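Long-range contacts in alpha-1,4-endofucoidanase (PDB 6DLH), which hydrolyses alpha-1,4 linkages inside fucoidan chains by a retaining mechanism, as a calcium-containing member of glycoside hydrolase family 107: residues Asp128-Arg138 with Gln214-Ala222; Arg198-Leu209 with Arg249-Cys258. All coordinates share one frame; numbering follows the deposited sequence.

Contact 1: Asp128-Arg138 with Gln214-Ala222; sequences DPLLSWLKALR and QRYGDLIDA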
# COMPACT_ATOMS: atom_id res chain seq x y z
N ASP A 128 -6.55 -8.18 2.41
CA ASP A 128 -6.53 -7.41 1.18
C ASP A 128 -6.26 -5.94 1.50
O ASP A 128 -7.20 -5.16 1.66
CB ASP A 128 -7.82 -7.58 0.38
CG ASP A 128 -7.76 -6.90 -0.98
OD1 ASP A 128 -6.72 -6.27 -1.28
OD2 ASP A 128 -8.74 -7.01 -1.74
N PRO A 129 -4.99 -5.50 1.60
CA PRO A 129 -4.67 -4.10 1.91
C PRO A 129 -5.23 -3.08 0.92
O PRO A 129 -5.71 -2.02 1.31
CB PRO A 129 -3.13 -4.06 1.92
CG PRO A 129 -2.71 -5.49 2.12
CD PRO A 129 -3.78 -6.33 1.45
N LEU A 130 -5.20 -3.42 -0.37
CA LEU A 130 -5.65 -2.51 -1.41
C LEU A 130 -7.13 -2.17 -1.22
O LEU A 130 -7.50 -1.00 -1.32
CB LEU A 130 -5.38 -3.12 -2.79
CG LEU A 130 -5.67 -2.21 -3.99
CD1 LEU A 130 -4.92 -0.89 -3.88
CD2 LEU A 130 -5.34 -2.92 -5.29
N LEU A 131 -7.97 -3.19 -0.96
CA LEU A 131 -9.39 -2.95 -0.78
C LEU A 131 -9.61 -2.01 0.40
O LEU A 131 -10.52 -1.18 0.38
CB LEU A 131 -10.12 -4.28 -0.55
CG LEU A 131 -11.63 -4.17 -0.32
CD1 LEU A 131 -12.33 -3.49 -1.48
CD2 LEU A 131 -12.26 -5.54 -0.05
N SER A 132 -8.78 -2.18 1.43
CA SER A 132 -8.81 -1.30 2.59
C SER A 132 -8.61 0.15 2.15
O SER A 132 -9.46 1.02 2.39
CB SER A 132 -7.80 -1.75 3.61
OG SER A 132 -7.89 -0.95 4.78
N TRP A 133 -7.48 0.40 1.46
CA TRP A 133 -7.09 1.73 1.02
C TRP A 133 -8.16 2.31 0.09
O TRP A 133 -8.55 3.47 0.24
CB TRP A 133 -5.72 1.70 0.33
CG TRP A 133 -4.65 0.91 1.02
CD1 TRP A 133 -4.55 0.62 2.35
CD2 TRP A 133 -3.48 0.34 0.40
NE1 TRP A 133 -3.42 -0.12 2.59
CE2 TRP A 133 -2.75 -0.31 1.41
CE3 TRP A 133 -2.99 0.30 -0.91
CZ2 TRP A 133 -1.55 -0.97 1.15
CZ3 TRP A 133 -1.82 -0.36 -1.17
CH2 TRP A 133 -1.10 -0.99 -0.15
N LEU A 134 -8.66 1.48 -0.83
CA LEU A 134 -9.66 1.91 -1.80
C LEU A 134 -10.91 2.43 -1.10
O LEU A 134 -11.46 3.46 -1.49
CB LEU A 134 -9.99 0.74 -2.74
CG LEU A 134 -8.94 0.36 -3.79
CD1 LEU A 134 -9.35 -0.91 -4.53
CD2 LEU A 134 -8.72 1.50 -4.80
N LYS A 135 -11.36 1.72 -0.05
CA LYS A 135 -12.59 2.07 0.64
C LYS A 135 -12.39 3.29 1.55
O LYS A 135 -13.26 4.14 1.65
CB LYS A 135 -13.18 0.87 1.40
CG LYS A 135 -13.87 -0.16 0.52
CD LYS A 135 -14.26 -1.44 1.23
CE LYS A 135 -15.62 -1.36 1.88
NZ LYS A 135 -16.15 -2.70 2.21
N ALA A 136 -11.22 3.36 2.19
CA ALA A 136 -10.86 4.51 3.01
C ALA A 136 -10.81 5.78 2.16
O ALA A 136 -11.23 6.85 2.60
CB ALA A 136 -9.55 4.24 3.72
N LEU A 137 -10.31 5.66 0.92
CA LEU A 137 -10.23 6.81 0.03
C LEU A 137 -11.62 7.24 -0.40
O LEU A 137 -11.91 8.44 -0.45
CB LEU A 137 -9.34 6.47 -1.17
CG LEU A 137 -7.83 6.52 -0.91
CD1 LEU A 137 -7.06 5.92 -2.09
CD2 LEU A 137 -7.38 7.94 -0.64
N ARG A 138 -12.47 6.26 -0.72
CA ARG A 138 -13.86 6.51 -1.07
C ARG A 138 -14.54 7.25 0.08
O ARG A 138 -15.16 8.28 -0.12
CB ARG A 138 -14.60 5.20 -1.38
CG ARG A 138 -16.11 5.35 -1.55
CD ARG A 138 -16.53 6.26 -2.69
NE ARG A 138 -16.06 5.81 -4.00
CZ ARG A 138 -16.70 4.95 -4.78
NH1 ARG A 138 -17.92 4.53 -4.46
NH2 ARG A 138 -16.12 4.50 -5.88
N GLN A 214 -12.20 -6.43 -12.04
CA GLN A 214 -13.56 -6.91 -11.88
C GLN A 214 -13.96 -6.90 -10.40
O GLN A 214 -15.08 -6.52 -10.06
CB GLN A 214 -13.74 -8.28 -12.53
CG GLN A 214 -13.90 -8.21 -14.04
CD GLN A 214 -14.15 -9.55 -14.69
OE1 GLN A 214 -13.41 -10.52 -14.48
NE2 GLN A 214 -15.17 -9.61 -15.53
N ARG A 215 -13.02 -7.30 -9.55
CA ARG A 215 -13.19 -7.29 -8.11
C ARG A 215 -13.54 -5.88 -7.63
O ARG A 215 -14.57 -5.68 -6.98
CB ARG A 215 -11.90 -7.81 -7.45
CG ARG A 215 -12.10 -8.39 -6.06
CD ARG A 215 -10.78 -8.67 -5.36
NE ARG A 215 -10.03 -9.81 -5.86
CZ ARG A 215 -8.76 -10.08 -5.55
NH1 ARG A 215 -8.19 -11.20 -5.96
NH2 ARG A 215 -8.05 -9.22 -4.83
N TYR A 216 -12.69 -4.90 -7.98
CA TYR A 216 -12.72 -3.60 -7.32
C TYR A 216 -13.78 -2.68 -7.93
O TYR A 216 -14.28 -1.80 -7.23
CB TYR A 216 -11.31 -3.02 -7.19
CG TYR A 216 -10.39 -3.91 -6.41
CD1 TYR A 216 -10.74 -4.36 -5.14
CD2 TYR A 216 -9.18 -4.33 -6.93
CE1 TYR A 216 -9.91 -5.19 -4.41
CE2 TYR A 216 -8.33 -5.17 -6.22
CZ TYR A 216 -8.70 -5.60 -4.95
OH TYR A 216 -7.88 -6.43 -4.24
N GLY A 217 -14.13 -2.91 -9.20
CA GLY A 217 -15.19 -2.14 -9.83
C GLY A 217 -14.86 -0.64 -9.84
O GLY A 217 -13.74 -0.25 -10.17
N ASP A 218 -15.84 0.18 -9.46
CA ASP A 218 -15.73 1.62 -9.57
C ASP A 218 -14.96 2.21 -8.38
O ASP A 218 -14.96 3.43 -8.19
CB ASP A 218 -17.10 2.27 -9.77
CG ASP A 218 -17.97 2.26 -8.52
OD1 ASP A 218 -17.47 1.81 -7.46
OD2 ASP A 218 -19.14 2.69 -8.62
N LEU A 219 -14.30 1.35 -7.59
CA LEU A 219 -13.44 1.82 -6.52
C LEU A 219 -12.11 2.32 -7.11
O LEU A 219 -11.32 2.94 -6.40
CB LEU A 219 -13.23 0.68 -5.52
CG LEU A 219 -14.42 0.32 -4.63
CD1 LEU A 219 -14.09 -0.88 -3.75
CD2 LEU A 219 -14.86 1.49 -3.76
N ILE A 220 -11.90 2.03 -8.40
CA ILE A 220 -10.71 2.40 -9.15
C ILE A 220 -11.11 3.33 -10.29
O ILE A 220 -11.86 2.92 -11.17
CB ILE A 220 -10.01 1.13 -9.69
CG1 ILE A 220 -9.47 0.26 -8.56
CG2 ILE A 220 -8.93 1.50 -10.71
CD1 ILE A 220 -8.79 -1.01 -9.02
N ASP A 221 -10.60 4.57 -10.28
CA ASP A 221 -11.01 5.54 -11.29
C ASP A 221 -10.02 5.60 -12.46
O ASP A 221 -10.39 6.01 -13.55
CB ASP A 221 -11.26 6.93 -10.71
CG ASP A 221 -12.34 6.95 -9.64
OD1 ASP A 221 -12.02 6.58 -8.50
OD2 ASP A 221 -13.48 7.34 -9.96
N ALA A 222 -8.77 5.20 -12.21
CA ALA A 222 -7.70 5.38 -13.19
C ALA A 222 -6.63 4.32 -12.98
O ALA A 222 -6.42 3.89 -11.86
CB ALA A 222 -7.11 6.77 -13.08
O HOH W 1 -12.03 4.07 -4.05
O HOH W 2 -14.07 6.42 -6.94
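Leu131 faces Tyr216 and Leu134 faces Leu219, their CA atoms 7.4 and 6.0 Å apart: helix 129-138 packs on the last turn of helix 198-216 and the bend after it, where Gly217 leaves helical geometry with positive phi. Leu134 lies at the centre, with its two methyls on different partners. Its CD1 lies over one face of the Tyr216 ring, 4.0 Å from the centroid and offset toward the CG side, while CD2 reaches Leu219 O and Ile220 CG1. Leu130 CD2 and Leu131 CB come at the same ring obliquely. Beyond the ring, Tyr216 OH donates to Asp128 OD2 at 2.7 Å on its syn side, and it accepts from Arg215 NH2. Asp128 also caps the helix through a weak bond from Leu131 N, so one carboxylate ties the helix start to the tyrosine; Arg215 gives its NH1 to Pro98 O. At the other end Arg138, folded at chi2 (61°) and chi3 (60°), lays one guanidinium face against Leu219 CD2. Its NH2 forms a salt bridge with Asp218 OD1, the hydrogen bond in it weak at 3.4 Å, and a water links NH2 to Asp221 OD1. Another water donates to both Leu134 O and Leu219 O. Both segments lead into strands of the parallel sheet, 143-149 and 222-226. Leu134 and Leu137 rest on Thr144 and Ile220 on Ile146, while helix 66-71 flanks Leu137.

Contact 2: Arg198-Leu209 with Arg249-Cys258; sequences RKYMFCYAEFIL and RIYQAFADAC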
# COMPACT_ATOMS: atom_id res chain seq x y z
N ARG A 198 6.07 -11.80 -25.16
CA ARG A 198 4.77 -11.26 -25.53
C ARG A 198 3.62 -12.10 -24.97
O ARG A 198 2.63 -11.55 -24.50
CB ARG A 198 4.67 -11.12 -27.05
CG ARG A 198 3.33 -10.62 -27.58
CD ARG A 198 3.36 -10.49 -29.09
NE ARG A 198 2.13 -9.97 -29.68
CZ ARG A 198 1.91 -8.69 -29.98
NH1 ARG A 198 2.89 -7.81 -29.83
NH2 ARG A 198 0.73 -8.30 -30.42
N LYS A 199 3.74 -13.44 -25.05
CA LYS A 199 2.60 -14.30 -24.74
C LYS A 199 2.26 -14.18 -23.26
O LYS A 199 1.08 -14.14 -22.89
CB LYS A 199 2.81 -15.74 -25.22
CG LYS A 199 3.94 -16.51 -24.56
CD LYS A 199 4.16 -17.90 -25.12
CE LYS A 199 5.36 -18.59 -24.50
NZ LYS A 199 5.65 -19.89 -25.14
N TYR A 200 3.30 -14.09 -22.42
CA TYR A 200 3.17 -13.95 -20.98
C TYR A 200 2.47 -12.63 -20.63
O TYR A 200 1.73 -12.57 -19.65
CB TYR A 200 4.53 -14.07 -20.30
CG TYR A 200 5.34 -15.30 -20.66
CD1 TYR A 200 4.82 -16.57 -20.50
CD2 TYR A 200 6.63 -15.18 -21.16
CE1 TYR A 200 5.56 -17.70 -20.83
CE2 TYR A 200 7.38 -16.29 -21.49
CZ TYR A 200 6.85 -17.56 -21.32
OH TYR A 200 7.58 -18.66 -21.65
N MET A 201 2.71 -11.58 -21.43
CA MET A 201 2.11 -10.28 -21.19
C MET A 201 0.59 -10.38 -21.31
O MET A 201 -0.13 -9.79 -20.50
CB MET A 201 2.64 -9.21 -22.15
CG MET A 201 4.09 -8.83 -21.91
SD MET A 201 4.34 -7.80 -20.44
CE MET A 201 3.31 -6.40 -20.86
N PHE A 202 0.12 -11.12 -22.31
CA PHE A 202 -1.31 -11.32 -22.53
C PHE A 202 -1.89 -12.18 -21.41
O PHE A 202 -3.06 -12.01 -21.06
CB PHE A 202 -1.58 -11.93 -23.91
CG PHE A 202 -1.64 -10.95 -25.06
CD1 PHE A 202 -2.81 -10.26 -25.35
CD2 PHE A 202 -0.53 -10.74 -25.87
CE1 PHE A 202 -2.87 -9.38 -26.42
CE2 PHE A 202 -0.59 -9.86 -26.94
CZ PHE A 202 -1.75 -9.17 -27.21
N CYS A 203 -1.07 -13.09 -20.86
CA CYS A 203 -1.45 -13.88 -19.69
C CYS A 203 -1.91 -12.94 -18.58
O CYS A 203 -3.03 -13.06 -18.08
CB CYS A 203 -0.28 -14.72 -19.18
SG CYS A 203 -0.11 -16.37 -19.93
N TYR A 204 -1.03 -11.99 -18.23
CA TYR A 204 -1.23 -11.06 -17.13
C TYR A 204 -2.52 -10.27 -17.31
O TYR A 204 -3.31 -10.15 -16.38
CB TYR A 204 -0.01 -10.16 -16.94
CG TYR A 204 -0.06 -9.31 -15.69
CD1 TYR A 204 0.41 -9.80 -14.48
CD2 TYR A 204 -0.61 -8.04 -15.71
CE1 TYR A 204 0.35 -9.03 -13.33
CE2 TYR A 204 -0.68 -7.26 -14.57
CZ TYR A 204 -0.20 -7.76 -13.37
OH TYR A 204 -0.26 -7.01 -12.24
N ALA A 205 -2.72 -9.72 -18.51
CA ALA A 205 -3.90 -8.92 -18.78
C ALA A 205 -5.18 -9.72 -18.53
O ALA A 205 -6.13 -9.19 -17.95
CB ALA A 205 -3.86 -8.35 -20.18
N GLU A 206 -5.19 -10.99 -18.95
CA GLU A 206 -6.42 -11.77 -18.98
C GLU A 206 -6.69 -12.42 -17.62
O GLU A 206 -7.82 -12.40 -17.16
CB GLU A 206 -6.41 -12.79 -20.13
CG GLU A 206 -7.65 -13.67 -20.19
CD GLU A 206 -8.93 -13.02 -20.70
OE1 GLU A 206 -8.84 -12.05 -21.47
OE2 GLU A 206 -10.02 -13.50 -20.32
N PHE A 207 -5.65 -12.97 -16.98
CA PHE A 207 -5.84 -13.80 -15.80
C PHE A 207 -5.55 -13.05 -14.50
O PHE A 207 -6.22 -13.29 -13.49
CB PHE A 207 -5.09 -15.13 -15.93
CG PHE A 207 -5.72 -16.08 -16.93
CD1 PHE A 207 -4.97 -16.61 -17.97
CD2 PHE A 207 -7.06 -16.41 -16.84
CE1 PHE A 207 -5.56 -17.46 -18.89
CE2 PHE A 207 -7.65 -17.26 -17.76
CZ PHE A 207 -6.90 -17.79 -18.78
N ILE A 208 -4.55 -12.16 -14.53
CA ILE A 208 -4.20 -11.41 -13.33
C ILE A 208 -4.93 -10.07 -13.33
O ILE A 208 -5.72 -9.81 -12.42
CB ILE A 208 -2.67 -11.26 -13.18
CG1 ILE A 208 -1.94 -12.60 -13.33
CG2 ILE A 208 -2.33 -10.57 -11.86
CD1 ILE A 208 -2.23 -13.61 -12.23
N LEU A 209 -4.69 -9.24 -14.35
CA LEU A 209 -5.13 -7.85 -14.35
C LEU A 209 -6.66 -7.75 -14.36
O LEU A 209 -7.22 -6.90 -13.68
CB LEU A 209 -4.51 -7.10 -15.53
CG LEU A 209 -4.89 -5.62 -15.67
CD1 LEU A 209 -4.45 -4.82 -14.45
CD2 LEU A 209 -4.29 -5.02 -16.93
N ARG A 249 -1.83 -4.30 -29.62
CA ARG A 249 -2.70 -5.37 -29.14
C ARG A 249 -2.55 -5.53 -27.63
O ARG A 249 -3.54 -5.72 -26.93
CB ARG A 249 -2.46 -6.68 -29.89
CG ARG A 249 -3.06 -6.74 -31.28
CD ARG A 249 -4.58 -6.71 -31.29
NE ARG A 249 -5.15 -6.78 -32.63
CZ ARG A 249 -6.42 -6.56 -32.93
NH1 ARG A 249 -6.84 -6.64 -34.18
NH2 ARG A 249 -7.29 -6.25 -31.98
N ILE A 250 -1.30 -5.45 -27.16
CA ILE A 250 -0.99 -5.48 -25.74
C ILE A 250 -1.64 -4.28 -25.05
O ILE A 250 -2.24 -4.43 -24.00
CB ILE A 250 0.53 -5.56 -25.49
CG1 ILE A 250 1.18 -6.64 -26.36
CG2 ILE A 250 0.81 -5.76 -24.01
CD1 ILE A 250 2.68 -6.77 -26.19
N TYR A 251 -1.53 -3.10 -25.68
CA TYR A 251 -2.16 -1.89 -25.16
C TYR A 251 -3.65 -2.15 -24.97
O TYR A 251 -4.23 -1.73 -23.96
CB TYR A 251 -1.85 -0.68 -26.03
CG TYR A 251 -0.40 -0.24 -25.97
CD1 TYR A 251 0.06 0.58 -24.94
CD2 TYR A 251 0.51 -0.66 -26.92
CE1 TYR A 251 1.39 0.97 -24.88
CE2 TYR A 251 1.84 -0.28 -26.86
CZ TYR A 251 2.28 0.54 -25.84
OH TYR A 251 3.60 0.90 -25.79
N GLN A 252 -4.24 -2.86 -25.93
CA GLN A 252 -5.66 -3.20 -25.94
C GLN A 252 -5.97 -4.18 -24.81
O GLN A 252 -6.96 -4.01 -24.10
CB GLN A 252 -6.06 -3.81 -27.28
CG GLN A 252 -7.56 -3.96 -27.45
CD GLN A 252 -7.96 -4.46 -28.82
OE1 GLN A 252 -7.22 -5.22 -29.44
NE2 GLN A 252 -9.13 -4.04 -29.28
N ALA A 253 -5.12 -5.21 -24.67
CA ALA A 253 -5.35 -6.26 -23.70
C ALA A 253 -5.48 -5.64 -22.31
O ALA A 253 -6.41 -5.96 -21.56
CB ALA A 253 -4.24 -7.28 -23.76
N PHE A 254 -4.57 -4.71 -22.00
CA PHE A 254 -4.49 -4.08 -20.69
C PHE A 254 -5.70 -3.17 -20.47
O PHE A 254 -6.36 -3.27 -19.43
CB PHE A 254 -3.14 -3.37 -20.54
CG PHE A 254 -2.00 -4.26 -20.13
CD1 PHE A 254 -1.67 -5.39 -20.87
CD2 PHE A 254 -1.25 -3.97 -19.00
CE1 PHE A 254 -0.61 -6.20 -20.49
CE2 PHE A 254 -0.19 -4.79 -18.62
CZ PHE A 254 0.13 -5.90 -19.36
N ALA A 255 -6.01 -2.33 -21.46
CA ALA A 255 -7.12 -1.39 -21.32
C ALA A 255 -8.44 -2.13 -21.14
O ALA A 255 -9.23 -1.79 -20.26
CB ALA A 255 -7.16 -0.44 -22.48
N ASP A 256 -8.68 -3.15 -21.98
CA ASP A 256 -9.91 -3.93 -21.96
C ASP A 256 -10.06 -4.66 -20.62
O ASP A 256 -11.16 -4.74 -20.08
CB ASP A 256 -9.96 -4.95 -23.10
CG ASP A 256 -10.30 -4.36 -24.46
OD1 ASP A 256 -11.09 -3.39 -24.52
OD2 ASP A 256 -9.78 -4.89 -25.46
N ALA A 257 -8.95 -5.19 -20.10
CA ALA A 257 -8.93 -5.88 -18.82
C ALA A 257 -9.40 -4.95 -17.71
O ALA A 257 -10.05 -5.40 -16.77
CB ALA A 257 -7.56 -6.43 -18.55
N CYS A 258 -9.06 -3.65 -17.82
CA CYS A 258 -9.44 -2.64 -16.85
C CYS A 258 -10.90 -2.25 -17.07
O CYS A 258 -11.64 -2.01 -16.11
CB CYS A 258 -8.56 -1.40 -16.96
SG CYS A 258 -6.81 -1.68 -16.56
O HOH W 3 0.03 -5.41 -31.30
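Phe254 is a knob in a hole formed by Met201, Tyr204, Ala205 and Leu209, on a helix running almost parallel to its own: the axes of 198-209 and 249-258 approach to 8.7 Å at an angle of 7°. The tight part lies around this ring. Ala205 and Phe254 are 5.2 Å apart at CA, a spacing the small side chains of Ala205, Ala253 and Ala257 allow. With CG opposite the carbonyl carbon (chi1 -82°), Phe254 extends toward the first helix. Ala205 CB meets its CD1 at 3.7 Å, Met201 CE touches CZ at 3.6 Å, and the Leu209 side chain crosses that of Phe254 at about a right angle, its CD2 3.8 Å from Phe254 CD2. Further along, Ala257 CB presses on Ala205 O at 3.2 Å. Toward the helix starts the packing is more polar. Phe202 meets Arg249 CB at its ring edge, 3.7 Å from CZ, and packs obliquely against Ile250 CG1 and Ala253 CB. Arg198, extended from CG to NE, lays a guanidinium face on Ile250. No hydrogen bond joins the segments directly here; a water takes one from Arg198 NH2 and one from Arg249 N. Arg198 NH1 forms a salt bridge with Asp238, which probably offsets its charge, and also bonds to Cys236 O. On the solvent side Arg249 and Ala253 are partly exposed, and the end of Arg249 leads away from the first helix, its NH2 bonding to a lone pair of Gln252 OE1. The pair covers one side of strand 222-226: Leu209 and Cys258 rest on Trp223 and Phe225, and Phe254 meets Phe225 edge-to-face. Helix 228-233 closes over Met201 and Ile250, and helix 168-176 packs against Tyr200 and Cys203.

Overall arrangement
Helix 198-216 serves both contacts: contact 2 takes its first three turns and contact 1 its end and the bend toward strand 222-226. Their centres lie 20 Å apart, without touching. Helices 129-139, 198-216 and 249-259 thus stand in succession beside the parallel sheet, each leading into its next strand, an arrangement consistent with the barrel-like catalytic domain of this family. Contact 2 is the buried one, helix along helix, mostly apolar, with two arginines and a bridging water at one end. Contact 1 is only partly buried, joins a helix to a helix end, and frames its core of leucines and a tyrosine with carboxylates, arginines and waters. Neither includes a calcium site.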